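Local coordinates for protein aerobactin synthase IucC (Klebsiella pneumoniae, PDB 6CN7) that catalyses, most likely with ATP, the joining of a second N-acetyl-N-hydroxylysine to citryl-N-acetyl-N-hydroxylysine, giving the siderophore aerobactin, at residues A[360-365]-A[438-442]; A[120-124]-A[381-387]; A[399-403]-A[508-512]; A[131-136]-A[369-375]; A[115-120]-A[375-379]. The protein carries 5 engineered substitutions. All blocks are in the same frame, centred on the assembly; numbering follows the deposited sequence.

Contact 1: A[360-365]-A[438-442]; sequences WLKPDE and QRVLL
A buried carboxylate that braces a turn and receives an arginine from a strand fixes a loop compactly over a sheet. Trp360, in the loop after strand 350-355, has its CA 9.1 Å from Leu441 CA; Arg439 NH2 gives Trp360 O a weak hydrogen bond of 2.7 Å, while the indole (chi1 m) leads away and its NE1 bonds to Glu355. Leu361 (m, t) sends CD2 to 4.4 Å from Leu441 CD2. Residues 362-365 form a type I beta turn, with Glu365 N to Lys362 O at 3.1 Å, beside the mixed sheet in which strand 436-442 lies between strands 320-321 and 428-433. Lys362 NZ is 4.0 Å from Arg439 NH1, a like-charge approach offset by Glu365. The Glu365 side chain (m, t) folds back to accept Lys362 N on OE1 at 2.8 Å, and its OE2 makes a very short salt bridge of 2.3 Å to Arg439 NH1. Arg439 has chi1 p, chi2 and chi3 t, chi4 -88°; Glu365 CA is 8.1 Å from Gln438 CA.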
# COMPACT_ATOMS: atom_id res chain seq x y z
N TRP A 360 -4.48 -20.86 31.14
CA TRP A 360 -3.73 -21.60 32.15
C TRP A 360 -3.43 -20.78 33.40
O TRP A 360 -2.84 -21.32 34.34
CB TRP A 360 -2.42 -22.12 31.55
CG TRP A 360 -2.62 -23.20 30.53
CD1 TRP A 360 -2.77 -23.05 29.19
CD2 TRP A 360 -2.70 -24.61 30.78
NE1 TRP A 360 -2.94 -24.27 28.58
CE2 TRP A 360 -2.90 -25.25 29.54
CE3 TRP A 360 -2.63 -25.40 31.94
CZ2 TRP A 360 -3.02 -26.63 29.42
CZ3 TRP A 360 -2.75 -26.77 31.81
CH2 TRP A 360 -2.94 -27.37 30.56
N LEU A 361 -3.81 -19.51 33.44
CA LEU A 361 -3.44 -18.63 34.54
C LEU A 361 -4.42 -18.73 35.70
O LEU A 361 -5.63 -18.91 35.50
CB LEU A 361 -3.35 -17.18 34.07
CG LEU A 361 -2.24 -16.84 33.07
CD1 LEU A 361 -2.37 -15.40 32.63
CD2 LEU A 361 -0.86 -17.10 33.67
N LYS A 362 -3.90 -18.58 36.91
CA LYS A 362 -4.72 -18.50 38.10
C LYS A 362 -5.32 -17.10 38.22
O LYS A 362 -4.88 -16.17 37.55
CB LYS A 362 -3.89 -18.86 39.33
CG LYS A 362 -3.55 -20.33 39.43
CD LYS A 362 -2.79 -20.66 40.70
CE LYS A 362 -1.70 -21.69 40.44
NZ LYS A 362 -2.16 -22.83 39.59
N PRO A 363 -6.33 -16.93 39.08
CA PRO A 363 -7.03 -15.63 39.11
C PRO A 363 -6.11 -14.44 39.36
O PRO A 363 -6.23 -13.42 38.68
CB PRO A 363 -8.04 -15.82 40.25
CG PRO A 363 -8.25 -17.29 40.33
CD PRO A 363 -6.92 -17.90 40.01
N ASP A 364 -5.18 -14.55 40.31
CA ASP A 364 -4.30 -13.44 40.66
C ASP A 364 -3.05 -13.36 39.79
O ASP A 364 -2.27 -12.42 39.95
CB ASP A 364 -3.90 -13.55 42.13
N GLU A 365 -2.85 -14.31 38.88
CA GLU A 365 -1.65 -14.33 38.07
C GLU A 365 -1.75 -13.35 36.91
O GLU A 365 -2.83 -13.10 36.37
CB GLU A 365 -1.39 -15.74 37.52
CG GLU A 365 -0.74 -16.68 38.51
CD GLU A 365 -0.53 -18.07 37.94
OE1 GLU A 365 -1.15 -18.39 36.90
OE2 GLU A 365 0.26 -18.84 38.52
N GLN A 438 5.86 -17.09 38.92
CA GLN A 438 5.29 -18.38 39.32
C GLN A 438 5.80 -19.51 38.44
O GLN A 438 6.25 -20.54 38.94
CB GLN A 438 3.76 -18.31 39.24
CG GLN A 438 3.14 -17.15 40.00
CD GLN A 438 3.11 -17.38 41.50
OE1 GLN A 438 2.61 -18.40 41.97
NE2 GLN A 438 3.64 -16.43 42.26
N ARG A 439 5.73 -19.32 37.12
CA ARG A 439 6.15 -20.33 36.17
C ARG A 439 6.30 -19.67 34.81
O ARG A 439 5.91 -18.51 34.62
CB ARG A 439 5.16 -21.50 36.12
CG ARG A 439 3.72 -21.10 35.85
CD ARG A 439 2.80 -22.25 36.19
NE ARG A 439 1.42 -22.03 35.76
CZ ARG A 439 0.49 -21.44 36.49
NH1 ARG A 439 0.78 -20.97 37.70
NH2 ARG A 439 -0.74 -21.29 36.02
N VAL A 440 6.88 -20.40 33.87
CA VAL A 440 7.13 -19.89 32.53
C VAL A 440 6.10 -20.46 31.57
O VAL A 440 5.61 -21.58 31.74
CB VAL A 440 8.56 -20.21 32.06
CG1 VAL A 440 8.73 -21.70 31.77
CG2 VAL A 440 8.92 -19.38 30.84
N LEU A 441 5.74 -19.67 30.56
CA LEU A 441 4.84 -20.08 29.50
C LEU A 441 5.56 -19.95 28.17
O LEU A 441 6.06 -18.87 27.84
CB LEU A 441 3.56 -19.24 29.49
CG LEU A 441 2.49 -19.56 30.54
CD1 LEU A 441 2.94 -19.17 31.94
CD2 LEU A 441 1.19 -18.85 30.20
N LEU A 442 5.63 -21.04 27.42
CA LEU A 442 6.29 -21.08 26.13
C LEU A 442 5.25 -21.23 25.03
O LEU A 442 4.25 -21.94 25.21
CB LEU A 442 7.30 -22.22 26.06
CG LEU A 442 8.25 -22.30 27.26
CD1 LEU A 442 9.05 -23.59 27.22
CD2 LEU A 442 9.17 -21.09 27.30

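Contact 2: A[120-124]-A[381-387]; sequences ASDLI and QPLIGAY
Two short helical segments crossing steeply, with alanine at the point of closest approach, illustrate how small residues let helices pack tightly. The axes of 120-124 and 383-387 come within 8.6 Å at a signed crossing angle of -78°, and the register sets Ala120 CA 4.9 Å from Leu383 CA and Ser121 CA 5.6 Å from Ala386 CA. Residues 381 and 382 lead into the second helix in extended conformation. Ala120 points its methyl into the junction: CB lies 3.9 Å from Ala386 CB, 4.0 Å from Leu383 CD1 and 3.7 Å from Gln381 O. Leu383 takes the m, p rotamer, which swings its end toward the first helix, where CD1 meets Leu123 CD1 at 3.9 Å; Leu123 itself is m, t. Ile124 has the largest covered area of the contact, 92 Å². With chi1 p and chi2 t it spreads its branches, CD1 lying 3.5 Å from Ala386 CB and CG2 4.0 Å from Leu383 CG. The contact is made mainly by apolar side chains, joining the helix after loop 115-119 to the start of helix 383-391, whose far side, through Ile384, faces helix 475-499. A bound MES, probably from the crystallisation liquor, lies about 4 Å from the side chain of Tyr387. That tyrosine (chi1 m) turns a ring face to Ile124 in a CH-pi contact, CG2 standing 3.7 Å from the ring centroid.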
# COMPACT_ATOMS: atom_id res chain seq x y z
N ALA A 120 8.33 2.93 37.72
CA ALA A 120 8.40 1.49 37.51
C ALA A 120 7.21 0.79 38.16
O ALA A 120 6.64 -0.14 37.57
CB ALA A 120 9.71 0.95 38.08
N SER A 121 6.82 1.22 39.36
CA SER A 121 5.64 0.66 40.01
C SER A 121 4.40 0.90 39.17
O SER A 121 3.58 -0.01 38.96
CB SER A 121 5.48 1.25 41.40
OG SER A 121 6.62 0.97 42.21
N ASP A 122 4.23 2.13 38.68
CA ASP A 122 3.13 2.41 37.75
C ASP A 122 3.17 1.45 36.56
O ASP A 122 2.15 0.88 36.18
CB ASP A 122 3.21 3.86 37.26
CG ASP A 122 2.86 4.86 38.35
OD1 ASP A 122 2.39 4.43 39.42
OD2 ASP A 122 3.05 6.07 38.12
N LEU A 123 4.36 1.25 35.99
CA LEU A 123 4.46 0.51 34.74
C LEU A 123 4.09 -0.96 34.92
O LEU A 123 3.47 -1.57 34.03
CB LEU A 123 5.86 0.64 34.15
CG LEU A 123 6.13 2.01 33.52
CD1 LEU A 123 7.61 2.17 33.18
CD2 LEU A 123 5.28 2.24 32.27
N ILE A 124 4.45 -1.56 36.06
CA ILE A 124 4.12 -2.97 36.28
C ILE A 124 2.67 -3.19 36.67
O ILE A 124 2.21 -4.34 36.71
CB ILE A 124 5.04 -3.60 37.36
CG1 ILE A 124 4.91 -2.84 38.69
CG2 ILE A 124 6.48 -3.60 36.87
CD1 ILE A 124 5.64 -3.50 39.84
N GLN A 381 14.75 3.81 36.93
CA GLN A 381 14.50 2.79 37.94
C GLN A 381 14.07 1.50 37.26
O GLN A 381 13.03 1.49 36.60
CB GLN A 381 13.43 3.26 38.91
CG GLN A 381 13.80 4.51 39.70
CD GLN A 381 14.98 4.29 40.63
OE1 GLN A 381 15.19 3.18 41.13
NE2 GLN A 381 15.76 5.34 40.86
N PRO A 382 14.83 0.41 37.38
CA PRO A 382 14.46 -0.82 36.67
C PRO A 382 13.12 -1.36 37.14
O PRO A 382 12.79 -1.32 38.33
CB PRO A 382 15.60 -1.78 36.99
CG PRO A 382 16.73 -0.92 37.40
CD PRO A 382 16.13 0.28 38.06
N LEU A 383 12.33 -1.88 36.19
CA LEU A 383 11.07 -2.53 36.54
C LEU A 383 11.30 -3.79 37.36
O LEU A 383 10.47 -4.15 38.20
CB LEU A 383 10.28 -2.86 35.28
CG LEU A 383 9.35 -1.75 34.77
CD1 LEU A 383 10.13 -0.49 34.41
CD2 LEU A 383 8.56 -2.26 33.58
N ILE A 384 12.42 -4.49 37.12
CA ILE A 384 12.73 -5.69 37.88
C ILE A 384 12.88 -5.35 39.36
O ILE A 384 12.55 -6.17 40.23
CB ILE A 384 13.98 -6.38 37.31
CG1 ILE A 384 14.25 -7.69 38.05
CG2 ILE A 384 15.18 -5.43 37.36
CD1 ILE A 384 15.14 -8.65 37.27
N GLY A 385 13.39 -4.16 39.67
CA GLY A 385 13.44 -3.72 41.05
C GLY A 385 12.07 -3.48 41.65
O GLY A 385 11.86 -3.69 42.85
N ALA A 386 11.11 -3.04 40.83
CA ALA A 386 9.75 -2.88 41.31
C ALA A 386 9.13 -4.22 41.67
O ALA A 386 8.50 -4.35 42.72
CB ALA A 386 8.90 -2.17 40.25
N TYR A 387 9.32 -5.23 40.82
CA TYR A 387 8.83 -6.57 41.15
C TYR A 387 9.47 -7.08 42.43
O TYR A 387 8.79 -7.67 43.28
CB TYR A 387 9.12 -7.53 39.99
CG TYR A 387 8.30 -7.28 38.75
CD1 TYR A 387 6.91 -7.37 38.78
CD2 TYR A 387 8.91 -6.98 37.54
CE1 TYR A 387 6.16 -7.15 37.65
CE2 TYR A 387 8.16 -6.75 36.40
CZ TYR A 387 6.78 -6.84 36.47
OH TYR A 387 6.03 -6.62 35.34

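Contact 3: A[399-403]-A[508-512]; sequences LTQLF and FYQLL
This is a buried, aromatic-rich helix-helix contact, made where helices 395-417 and 505-521 cross in the FhuF-like part of the chain. Segments 399-403 and 508-512 both lie in the N-terminal half of these helices; their axes approach to 9.7 Å at a signed crossing angle of -47°, and the CA atoms of Thr400 and Leu511 (6.3 Å) and of Phe403 and Leu512 (6.2 Å) mark the register. Spacing by one helical turn places Leu399 and Phe403 on the same face of their helix, and Phe508, Leu511 and Leu512 answer from the other. Leu399 (m, p) brings CD2 to 3.4 Å from Phe508 CD2, while its CB lies 4.1 Å from Leu511 CD2, a side chain that is also m, p. Thr400 borders the contact, OG1 passing 3.8 Å from Leu511 CD2, but its hydroxyl is bonded to the carbonyl of Glu396 one turn back. Helix 475-499 packs against both, with Met498 against Leu399 and Phe508, and Leu491 against Leu512. Phe403 (chi1 m) is the central side chain: its CE2 is 4.0 Å from Leu511 CB, and Leu512 (t, p) lays CD1 over its face, 4.0 Å from the ring centroid. Its edge meets the face of Phe508 (chi1 t) in a T-shaped pair, centroids 5.3 Å apart and planes at 79°, with Phe403 CZ 3.6 Å from Phe508 CZ.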
# COMPACT_ATOMS: atom_id res chain seq x y z
N LEU A 399 16.10 -13.69 42.10
CA LEU A 399 16.79 -14.15 40.90
C LEU A 399 16.86 -15.67 40.84
O LEU A 399 16.66 -16.26 39.77
CB LEU A 399 18.20 -13.55 40.86
CG LEU A 399 18.33 -12.16 40.23
CD1 LEU A 399 17.57 -11.12 41.01
CD2 LEU A 399 19.80 -11.77 40.14
N THR A 400 17.16 -16.32 41.97
CA THR A 400 17.21 -17.77 41.98
C THR A 400 15.88 -18.37 41.52
O THR A 400 15.86 -19.31 40.72
CB THR A 400 17.56 -18.28 43.38
OG1 THR A 400 18.88 -17.84 43.73
CG2 THR A 400 17.51 -19.81 43.45
N GLN A 401 14.77 -17.82 42.01
CA GLN A 401 13.46 -18.27 41.57
C GLN A 401 13.30 -18.09 40.06
O GLN A 401 12.81 -18.99 39.37
CB GLN A 401 12.37 -17.51 42.32
CG GLN A 401 10.95 -17.95 41.99
CD GLN A 401 10.65 -19.36 42.46
OE1 GLN A 401 11.43 -19.96 43.20
NE2 GLN A 401 9.51 -19.89 42.03
N LEU A 402 13.71 -16.94 39.53
CA LEU A 402 13.62 -16.70 38.10
C LEU A 402 14.42 -17.74 37.31
O LEU A 402 13.95 -18.23 36.28
CB LEU A 402 14.12 -15.29 37.77
CG LEU A 402 14.18 -14.91 36.28
CD1 LEU A 402 12.78 -14.83 35.68
CD2 LEU A 402 14.91 -13.59 36.11
N PHE A 403 15.62 -18.08 37.79
CA PHE A 403 16.46 -19.01 37.05
C PHE A 403 15.89 -20.43 37.09
O PHE A 403 15.98 -21.16 36.10
CB PHE A 403 17.88 -18.99 37.63
CG PHE A 403 18.58 -17.67 37.46
CD1 PHE A 403 18.30 -16.83 36.40
CD2 PHE A 403 19.54 -17.27 38.38
CE1 PHE A 403 18.95 -15.62 36.25
CE2 PHE A 403 20.19 -16.06 38.24
CZ PHE A 403 19.90 -15.24 37.17
N PHE A 508 25.36 -12.09 40.09
CA PHE A 508 24.23 -12.48 39.24
C PHE A 508 24.47 -13.84 38.60
O PHE A 508 23.61 -14.74 38.69
CB PHE A 508 24.02 -11.40 38.17
CG PHE A 508 22.85 -11.65 37.25
CD1 PHE A 508 22.96 -12.52 36.17
CD2 PHE A 508 21.65 -11.00 37.45
CE1 PHE A 508 21.89 -12.73 35.33
CE2 PHE A 508 20.57 -11.21 36.61
CZ PHE A 508 20.70 -12.08 35.54
N TYR A 509 25.62 -14.03 37.97
CA TYR A 509 25.89 -15.27 37.26
C TYR A 509 26.43 -16.37 38.16
O TYR A 509 26.44 -17.53 37.76
CB TYR A 509 26.84 -14.98 36.10
CG TYR A 509 26.20 -14.06 35.07
CD1 TYR A 509 25.37 -14.57 34.09
CD2 TYR A 509 26.41 -12.69 35.12
CE1 TYR A 509 24.77 -13.73 33.16
CE2 TYR A 509 25.82 -11.85 34.20
CZ TYR A 509 25.00 -12.38 33.22
OH TYR A 509 24.40 -11.54 32.31
N GLN A 510 26.87 -16.03 39.38
CA GLN A 510 27.10 -17.05 40.39
C GLN A 510 25.80 -17.75 40.75
O GLN A 510 25.76 -18.98 40.88
CB GLN A 510 27.72 -16.43 41.65
CG GLN A 510 29.22 -16.19 41.57
CD GLN A 510 29.74 -15.47 42.80
OE1 GLN A 510 28.97 -14.96 43.61
NE2 GLN A 510 31.06 -15.43 42.95
N LEU A 511 24.72 -16.99 40.90
CA LEU A 511 23.42 -17.57 41.24
C LEU A 511 22.91 -18.46 40.11
O LEU A 511 22.33 -19.52 40.37
CB LEU A 511 22.41 -16.47 41.55
CG LEU A 511 22.42 -15.90 42.97
CD1 LEU A 511 23.73 -15.22 43.30
CD2 LEU A 511 21.27 -14.92 43.14
N LEU A 512 23.10 -18.04 38.86
CA LEU A 512 22.67 -18.86 37.73
C LEU A 512 23.44 -20.17 37.69
O LEU A 512 22.86 -21.24 37.49
CB LEU A 512 22.85 -18.08 36.43
CG LEU A 512 22.50 -18.84 35.14
CD1 LEU A 512 21.06 -19.32 35.16
CD2 LEU A 512 22.75 -17.96 33.92

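Contact 4: A[131-136]-A[369-375]; sequences LQCLLS and LMATLME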
# COMPACT_ATOMS: atom_id res chain seq x y z
N LEU A 131 1.12 -3.13 28.81
CA LEU A 131 2.53 -3.16 29.16
C LEU A 131 3.35 -3.78 28.03
O LEU A 131 4.42 -3.27 27.67
CB LEU A 131 2.74 -3.92 30.47
CG LEU A 131 4.20 -4.12 30.92
CD1 LEU A 131 4.92 -2.79 31.06
CD2 LEU A 131 4.24 -4.89 32.23
N GLN A 132 2.86 -4.85 27.46
CA GLN A 132 3.53 -5.46 26.37
C GLN A 132 3.68 -4.51 25.22
O GLN A 132 4.67 -4.50 24.61
CB GLN A 132 2.88 -6.75 25.94
CG GLN A 132 3.45 -7.30 24.67
CD GLN A 132 3.05 -8.68 24.29
OE1 GLN A 132 3.51 -9.20 23.33
NE2 GLN A 132 2.23 -9.28 25.06
N CYS A 133 2.68 -3.72 24.95
CA CYS A 133 2.76 -2.72 23.88
C CYS A 133 3.86 -1.70 24.15
O CYS A 133 4.49 -1.22 23.20
CB CYS A 133 1.41 -2.01 23.73
SG CYS A 133 0.13 -2.98 22.91
N LEU A 134 4.10 -1.35 25.41
CA LEU A 134 5.03 -0.28 25.75
C LEU A 134 6.47 -0.76 25.90
O LEU A 134 7.34 0.03 26.27
CB LEU A 134 4.58 0.40 27.05
CG LEU A 134 3.19 1.05 27.01
CD1 LEU A 134 2.87 1.64 28.36
CD2 LEU A 134 3.12 2.11 25.93
N LEU A 135 6.75 -2.03 25.60
CA LEU A 135 8.11 -2.52 25.67
C LEU A 135 8.96 -1.88 24.58
O LEU A 135 8.48 -1.54 23.49
CB LEU A 135 8.14 -4.04 25.55
CG LEU A 135 7.49 -4.82 26.70
CD1 LEU A 135 7.47 -6.30 26.38
CD2 LEU A 135 8.22 -4.57 28.01
N SER A 136 10.26 -1.73 24.87
CA SER A 136 11.16 -1.03 23.96
C SER A 136 11.40 -1.79 22.66
O SER A 136 11.81 -1.18 21.67
CB SER A 136 12.50 -0.77 24.64
OG SER A 136 12.34 -0.02 25.83
N LEU A 369 6.07 -10.46 29.35
CA LEU A 369 7.21 -10.93 28.59
C LEU A 369 8.47 -10.74 29.42
O LEU A 369 8.60 -9.75 30.15
CB LEU A 369 7.33 -10.19 27.26
CG LEU A 369 6.16 -10.35 26.29
CD1 LEU A 369 6.43 -9.58 25.01
CD2 LEU A 369 5.89 -11.82 25.99
N MET A 370 9.38 -11.70 29.33
CA MET A 370 10.62 -11.59 30.10
C MET A 370 11.41 -10.35 29.70
O MET A 370 12.16 -9.81 30.51
CB MET A 370 11.47 -12.85 29.92
CG MET A 370 12.68 -12.88 30.83
SD MET A 370 13.40 -14.52 30.99
CE MET A 370 14.85 -14.13 31.97
N ALA A 371 11.24 -9.89 28.46
CA ALA A 371 11.86 -8.64 28.04
C ALA A 371 11.46 -7.48 28.94
O ALA A 371 12.17 -6.47 28.99
CB ALA A 371 11.49 -8.33 26.59
N THR A 372 10.33 -7.60 29.66
CA THR A 372 9.94 -6.58 30.62
C THR A 372 11.04 -6.30 31.63
O THR A 372 11.20 -5.16 32.08
CB THR A 372 8.66 -7.01 31.34
OG1 THR A 372 7.64 -7.30 30.37
CG2 THR A 372 8.16 -5.91 32.27
N LEU A 373 11.83 -7.32 31.98
CA LEU A 373 12.89 -7.17 32.97
C LEU A 373 14.09 -6.40 32.44
O LEU A 373 15.03 -6.17 33.20
CB LEU A 373 13.33 -8.55 33.46
CG LEU A 373 12.21 -9.46 33.96
CD1 LEU A 373 12.78 -10.79 34.41
CD2 LEU A 373 11.43 -8.81 35.09
N MET A 374 14.08 -5.99 31.17
CA MET A 374 15.11 -5.13 30.62
C MET A 374 14.72 -3.66 30.65
O MET A 374 15.50 -2.81 30.20
CB MET A 374 15.40 -5.51 29.17
CG MET A 374 15.65 -6.98 28.93
SD MET A 374 15.77 -7.32 27.17
CE MET A 374 15.88 -9.09 27.22
N GLU A 375 13.54 -3.33 31.17
CA GLU A 375 13.00 -1.98 31.07
C GLU A 375 13.32 -1.15 32.30
O GLU A 375 13.54 -1.68 33.40
CB GLU A 375 11.48 -2.03 30.88
CG GLU A 375 11.03 -2.76 29.62
CD GLU A 375 11.36 -2.00 28.35
OE1 GLU A 375 11.52 -0.76 28.43
OE2 GLU A 375 11.46 -2.64 27.28
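A carboxylate that takes both the backbone and the hydroxyl of one serine makes an economical two-point link, as Glu375 does. Ser136 N donates to Glu375 OE2 at 2.8 Å in nearly straight geometry, and Ser136 OG donates to Glu375 OE1, also at 2.8 Å; the same OE1 forms a salt bridge with Arg115. Beneath this polar pair Leu135 fills the gap between the segments: its CD2 lies 3.7 Å from both Glu375 CG and Thr372 OG1, and its CD1 is 3.7 Å from Leu369 CD1. Thr372 OG1 is itself bound to Leu369 O at 2.6 Å, at the start of the 3-10 segment 370-374. Leu131 CD2 rests 4.1 Å from Thr372 CG2, and Gln132 OE1, which accepts a weak hydrogen bond from Gln258 N, comes within 3.4 Å of Leu369 CD1. The contact thus seats the end of helix 128-133 on the 3-10 turn following strand 366-369, while Met370 and Met374 face helix 475-499 and Tyr387 of helix 383-391 touches Leu131 and Thr372.

Contact 5: A[115-120]-A[375-379]; sequences RRGLSA and ECDEN
Two irregular loops are joined here by side-chain carboxylates, one salt bridge and a water linking backbone atoms. Residues 115-118 form a type II beta turn after helix 91-114, with Gly117 at positive phi; Glu375 to Asp377 are extended. CA atoms lie 6.6 Å apart for Arg116 and Glu378, 5.2 Å for Ala120 and Asp377. Arg115 (m, t, p) extends to Glu375, where NH2 makes a salt bridge of 3.0 Å to OE1 and NH1 a weak hydrogen bond of 3.3 Å to the same atom; that oxygen also accepts from Ser136, and Arg115 NH2 bonds weakly to Leu134 O. Arg115 NH1 lies 2.6 Å from Cys376 O. The water donates to Arg115 O at 2.6 Å and Leu118 O at 2.5 Å, and accepts from Glu378 N at 2.7 Å. Asp377 (chi1 p) divides its carboxylate, OD2 taking Ala120 N at 2.9 Å and OD1 taking Asn379 N weakly at 2.9 Å, together with Gln381 N. Arg116 turns outward to pair with Asp7. Ser119 (chi1 p) is the N-cap; two of the first three amides of helix 120-124, those of Ala120 and Asp122, are taken by Asp377 OD2 and Ser119 OG, as in an N-capped helix.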
# COMPACT_ATOMS: atom_id res chain seq x y z
N ARG A 115 4.86 6.77 28.02
CA ARG A 115 5.41 6.32 29.30
C ARG A 115 5.81 7.48 30.21
O ARG A 115 6.50 7.26 31.21
CB ARG A 115 6.62 5.40 29.05
CG ARG A 115 6.22 4.06 28.45
CD ARG A 115 7.42 3.28 27.92
NE ARG A 115 8.41 3.01 28.96
CZ ARG A 115 9.36 2.09 28.86
NH1 ARG A 115 10.22 1.93 29.86
NH2 ARG A 115 9.46 1.33 27.78
N ARG A 116 5.39 8.70 29.89
CA ARG A 116 5.80 9.86 30.67
C ARG A 116 5.06 9.91 32.01
O ARG A 116 3.89 9.53 32.11
CB ARG A 116 5.53 11.15 29.89
CG ARG A 116 6.74 12.07 29.84
CD ARG A 116 6.39 13.45 29.31
NE ARG A 116 6.33 13.50 27.85
CZ ARG A 116 7.40 13.60 27.07
NH1 ARG A 116 8.62 13.66 27.59
NH2 ARG A 116 7.25 13.64 25.75
N GLY A 117 5.77 10.39 33.03
CA GLY A 117 5.25 10.46 34.38
C GLY A 117 4.98 9.13 35.05
O GLY A 117 4.40 9.11 36.14
N LEU A 118 5.39 8.02 34.45
CA LEU A 118 5.07 6.69 34.95
C LEU A 118 6.31 6.08 35.59
O LEU A 118 7.33 5.88 34.92
CB LEU A 118 4.54 5.80 33.83
CG LEU A 118 3.25 6.29 33.17
CD1 LEU A 118 2.80 5.33 32.08
CD2 LEU A 118 2.15 6.48 34.19
N SER A 119 6.21 5.78 36.88
CA SER A 119 7.26 5.10 37.61
C SER A 119 7.28 3.62 37.26
O SER A 119 6.38 3.10 36.59
CB SER A 119 7.06 5.28 39.12
OG SER A 119 5.88 4.63 39.55
N ALA A 120 8.33 2.93 37.72
CA ALA A 120 8.40 1.49 37.51
C ALA A 120 7.21 0.79 38.16
O ALA A 120 6.64 -0.14 37.57
CB ALA A 120 9.71 0.95 38.08
N GLU A 375 13.54 -3.33 31.17
CA GLU A 375 13.00 -1.98 31.07
C GLU A 375 13.32 -1.15 32.30
O GLU A 375 13.54 -1.68 33.40
CB GLU A 375 11.48 -2.03 30.88
CG GLU A 375 11.03 -2.76 29.62
CD GLU A 375 11.36 -2.00 28.35
OE1 GLU A 375 11.52 -0.76 28.43
OE2 GLU A 375 11.46 -2.64 27.28
N CYS A 376 13.36 0.16 32.10
CA CYS A 376 13.45 1.14 33.18
C CYS A 376 12.42 2.22 32.94
O CYS A 376 11.89 2.37 31.84
CB CYS A 376 14.85 1.76 33.27
SG CYS A 376 16.15 0.61 33.75
N ASP A 377 12.12 2.99 33.99
CA ASP A 377 11.15 4.07 33.87
C ASP A 377 11.87 5.38 33.52
O ASP A 377 13.08 5.42 33.33
CB ASP A 377 10.32 4.20 35.14
CG ASP A 377 11.14 4.67 36.34
OD1 ASP A 377 12.31 5.08 36.16
OD2 ASP A 377 10.62 4.63 37.47
N GLU A 378 11.08 6.45 33.41
CA GLU A 378 11.61 7.79 33.14
C GLU A 378 12.91 8.05 33.89
O GLU A 378 13.88 8.57 33.32
CB GLU A 378 10.58 8.84 33.53
CG GLU A 378 9.85 9.50 32.39
CD GLU A 378 8.97 10.63 32.87
OE1 GLU A 378 9.37 11.81 32.74
OE2 GLU A 378 7.88 10.33 33.41
N ASN A 379 12.94 7.71 35.18
CA ASN A 379 14.03 8.07 36.07
C ASN A 379 15.06 6.95 36.20
O ASN A 379 15.83 6.94 37.17
CB ASN A 379 13.47 8.45 37.44
CG ASN A 379 12.41 9.53 37.34
OD1 ASN A 379 11.25 9.32 37.71
ND2 ASN A 379 12.80 10.70 36.85
O HOH W 1 8.47 6.29 32.69

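In the fold
From the N terminus, helix 91-114 leads into segment 115-120, which opens contact 5; Ala120 passes straight on to contact 2, and helix 128-133 opens contact 4. All three wait more than 230 residues for their partners. Segment 360-365 opens contact 1 before any closes; contact 4 then closes first, nested inside the loops of contacts 5 and 2, with Glu375 serving both contacts 4 and 5. Contacts 2 and 5 cross, and Leu383 N probably bonds to Glu375 O between them. Helix 395-417 next opens contact 3, and strand 436-442 closes contact 1, which crosses all the others. Contact 3 ends the series, and Leu402 touches Leu373 and Met370 of contact 4, joining the two family regions.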